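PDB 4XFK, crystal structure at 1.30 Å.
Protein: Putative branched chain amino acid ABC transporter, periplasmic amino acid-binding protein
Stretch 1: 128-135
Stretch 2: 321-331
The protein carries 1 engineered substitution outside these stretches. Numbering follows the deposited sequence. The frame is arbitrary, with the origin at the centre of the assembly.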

# COMPACT_ATOMS: atom_id res chain seq x y z
N HIS A 128 0.84 -2.65 17.53
CA HIS A 128 0.04 -2.41 18.72
C HIS A 128 -1.44 -2.47 18.36
O HIS A 128 -1.81 -2.48 17.17
CB HIS A 128 0.40 -1.10 19.42
CG HIS A 128 0.17 0.13 18.59
ND1 HIS A 128 -0.97 0.90 18.69
CD2 HIS A 128 0.93 0.71 17.64
CE1 HIS A 128 -0.89 1.91 17.84
NE2 HIS A 128 0.26 1.82 17.20
N PHE A 129 -2.28 -2.53 19.38
CA PHE A 129 -3.68 -2.86 19.19
C PHE A 129 -4.44 -1.81 18.37
O PHE A 129 -5.38 -2.14 17.67
CB PHE A 129 -4.36 -3.07 20.55
CG PHE A 129 -5.81 -3.45 20.45
CD1 PHE A 129 -6.18 -4.75 20.15
CD2 PHE A 129 -6.79 -2.51 20.68
CE1 PHE A 129 -7.52 -5.10 20.06
CE2 PHE A 129 -8.13 -2.85 20.60
CZ PHE A 129 -8.50 -4.15 20.29
N TYR A 130 -4.02 -0.55 18.46
CA TYR A 130 -4.77 0.52 17.81
C TYR A 130 -4.23 0.92 16.44
O TYR A 130 -4.67 1.91 15.86
CB TYR A 130 -4.94 1.72 18.76
CG TYR A 130 -5.83 1.40 19.94
CD1 TYR A 130 -7.22 1.48 19.83
CD2 TYR A 130 -5.30 0.96 21.15
CE1 TYR A 130 -8.05 1.16 20.90
CE2 TYR A 130 -6.12 0.64 22.22
CZ TYR A 130 -7.49 0.73 22.09
OH TYR A 130 -8.29 0.41 23.17
N HIS A 131 -3.27 0.15 15.94
CA HIS A 131 -2.85 0.23 14.55
C HIS A 131 -3.41 -0.97 13.78
O HIS A 131 -3.39 -2.11 14.26
CB HIS A 131 -1.32 0.25 14.43
CG HIS A 131 -0.80 -0.10 13.05
ND1 HIS A 131 -0.46 -1.38 12.70
CD2 HIS A 131 -0.57 0.67 11.96
CE1 HIS A 131 -0.06 -1.40 11.44
NE2 HIS A 131 -0.11 -0.17 10.97
N PHE A 132 -3.91 -0.69 12.57
CA PHE A 132 -4.34 -1.74 11.65
C PHE A 132 -3.75 -1.43 10.29
O PHE A 132 -3.88 -0.30 9.80
CB PHE A 132 -5.86 -1.76 11.52
CG PHE A 132 -6.57 -2.27 12.74
CD1 PHE A 132 -6.83 -1.43 13.81
CD2 PHE A 132 -6.99 -3.59 12.80
CE1 PHE A 132 -7.49 -1.90 14.93
CE2 PHE A 132 -7.66 -4.06 13.91
CZ PHE A 132 -7.91 -3.22 14.98
N ARG A 133 -3.15 -2.43 9.65
CA ARG A 133 -2.63 -2.27 8.29
C ARG A 133 -3.52 -2.99 7.29
O ARG A 133 -3.79 -4.20 7.41
CB ARG A 133 -1.18 -2.76 8.16
CG ARG A 133 -0.76 -2.86 6.70
CD ARG A 133 0.72 -2.65 6.46
NE ARG A 133 1.56 -3.63 7.14
CZ ARG A 133 2.85 -3.41 7.37
NH1 ARG A 133 3.58 -4.33 8.00
NH2 ARG A 133 3.39 -2.26 6.99
N PHE A 134 -3.98 -2.24 6.29
CA PHE A 134 -4.93 -2.76 5.29
C PHE A 134 -4.29 -3.07 3.94
O PHE A 134 -4.94 -3.61 3.04
CB PHE A 134 -6.09 -1.78 5.13
CG PHE A 134 -6.91 -1.64 6.38
CD1 PHE A 134 -7.97 -2.49 6.64
CD2 PHE A 134 -6.59 -0.68 7.33
CE1 PHE A 134 -8.73 -2.36 7.79
CE2 PHE A 134 -7.32 -0.55 8.49
CZ PHE A 134 -8.40 -1.39 8.72
N SER A 135 -3.01 -2.76 3.83
CA SER A 135 -2.27 -2.88 2.58
C SER A 135 -1.30 -4.06 2.65
O SER A 135 -1.14 -4.69 3.70
CB SER A 135 -1.48 -1.60 2.36
OG SER A 135 -0.48 -1.47 3.36
N ASN A 321 -16.87 4.43 20.66
CA ASN A 321 -15.87 3.68 21.41
C ASN A 321 -14.90 3.04 20.44
O ASN A 321 -15.25 2.09 19.74
CB ASN A 321 -16.58 2.62 22.27
CG ASN A 321 -15.63 1.90 23.20
OD1 ASN A 321 -14.59 1.41 22.79
ND2 ASN A 321 -16.01 1.83 24.47
N THR A 322 -13.68 3.55 20.40
CA THR A 322 -12.70 3.06 19.44
C THR A 322 -12.23 1.64 19.74
O THR A 322 -11.77 0.95 18.85
CB THR A 322 -11.50 4.00 19.34
OG1 THR A 322 -11.00 4.24 20.65
CG2 THR A 322 -11.89 5.32 18.70
N THR A 323 -12.32 1.20 20.99
CA THR A 323 -11.98 -0.18 21.30
C THR A 323 -13.00 -1.12 20.68
O THR A 323 -12.63 -2.14 20.10
CB THR A 323 -11.86 -0.42 22.82
OG1 THR A 323 -10.91 0.50 23.35
CG2 THR A 323 -11.41 -1.85 23.10
N ASP A 324 -14.27 -0.76 20.77
CA ASP A 324 -15.32 -1.55 20.13
C ASP A 324 -15.14 -1.56 18.61
O ASP A 324 -15.33 -2.59 17.97
CB ASP A 324 -16.71 -1.04 20.51
CG ASP A 324 -17.05 -1.28 21.96
OD1 ASP A 324 -16.44 -2.18 22.58
OD2 ASP A 324 -17.92 -0.56 22.49
N ILE A 325 -14.75 -0.42 18.03
CA ILE A 325 -14.49 -0.38 16.60
C ILE A 325 -13.31 -1.30 16.25
O ILE A 325 -13.39 -2.09 15.31
CB ILE A 325 -14.24 1.06 16.09
CG1 ILE A 325 -15.52 1.89 16.22
CG2 ILE A 325 -13.73 1.05 14.65
CD1 ILE A 325 -15.33 3.38 15.98
N ALA A 326 -12.25 -1.24 17.04
CA ALA A 326 -11.07 -2.08 16.81
C ALA A 326 -11.42 -3.56 16.84
O ALA A 326 -11.01 -4.33 15.97
CB ALA A 326 -10.00 -1.77 17.84
N LEU A 327 -12.19 -3.98 17.84
CA LEU A 327 -12.61 -5.37 17.93
C LEU A 327 -13.47 -5.75 16.73
O LEU A 327 -13.35 -6.84 16.19
CB LEU A 327 -13.35 -5.64 19.25
CG LEU A 327 -12.49 -5.48 20.50
CD1 LEU A 327 -13.38 -5.46 21.75
CD2 LEU A 327 -11.45 -6.59 20.60
N ALA A 328 -14.34 -4.84 16.31
CA ALA A 328 -15.17 -5.12 15.15
C ALA A 328 -14.32 -5.28 13.88
O ALA A 328 -14.63 -6.12 13.03
CB ALA A 328 -16.23 -4.03 14.95
N ILE A 329 -13.23 -4.53 13.75
CA ILE A 329 -12.35 -4.70 12.60
C ILE A 329 -11.71 -6.09 12.64
O ILE A 329 -11.68 -6.79 11.63
CB ILE A 329 -11.24 -3.63 12.52
CG1 ILE A 329 -11.84 -2.23 12.37
CG2 ILE A 329 -10.31 -3.92 11.34
CD1 ILE A 329 -10.82 -1.11 12.59
N GLU A 330 -11.23 -6.50 13.81
CA GLU A 330 -10.67 -7.84 13.97
C GLU A 330 -11.64 -8.93 13.54
O GLU A 330 -11.23 -9.94 12.97
CB GLU A 330 -10.27 -8.09 15.42
CG GLU A 330 -9.08 -7.29 15.90
CD GLU A 330 -8.63 -7.70 17.29
OE1 GLU A 330 -9.46 -8.19 18.08
OE2 GLU A 330 -7.43 -7.56 17.59
N ASN A 331 -12.92 -8.72 13.84
CA ASN A 331 -13.95 -9.73 13.61
C ASN A 331 -14.59 -9.66 12.23
O ASN A 331 -15.37 -10.54 11.87
CB ASN A 331 -15.05 -9.61 14.66
CG ASN A 331 -14.56 -9.79 16.08
OD1 ASN A 331 -13.55 -10.44 16.32
ND2 ASN A 331 -15.29 -9.23 17.03

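Four aromatic side chains of the first stretch pack against the helix that begins at Thr322, burying 438 Å² summed over both sides. The strand and helix run in roughly the same direction, their axes 28° apart and 10.4 Å from each other at their closest. His128 opens a type I turn, closed by the bond from His131 N to His128 O (3.2 Å); its own side chain does not reach the helix. Phe129, within the turn, starts sideways, but its t rotamer carries the ring to the helix. Phe129 CE2 lies 3.5 Å from Ala326 CB and Phe129 CZ 3.8 Å from Leu327 CD2, which sits at the ring edge. The buried, apolar phenylalanine suits these partners, its ring resting on the Ala326 methyl. The CA atoms of the two stretches are nearest here, Tyr130 to Ala326, 6.9 Å apart.

Tyr130 supplies the sole hydrogen bond between the stretches: Tyr130 OH meets Thr323 OG1 at 2.6 Å, and either hydroxyl could be the donor. A tyrosine suits this partly exposed place because its long ring spans the gap while its polar tip finds a polar partner in the helix's first turn. Asn321 caps that turn, its OD1 accepting from Asp324 N at 3.0 Å.

In the strand, side chains alternate. His131 and Arg133 do not reach the helix, whereas Phe132 between them points toward it. Phe132 CZ comes close to the helix backbone, 3.4 Å from Ala326 O and 3.8 Å from Ala326 CB. Ile329 CD1 lies over the Phe132 ring face, 4.1 Å from its centroid, in a CH-pi contact, and Ile329 CG2 approaches Phe132 CD2 at 3.6 Å. The branched isoleucine thus offers two methyls to one buried ring. Glu330 CG lies at the ring edge, 4.1 Å from Phe132 CE2, and Glu330 OE2 is 3.5 Å from Phe129 CE1; the carboxylate is hydrogen-bonded elsewhere in the structure. Phe134 adds lightly, its CZ 4.1 Å from Ile329 CG2.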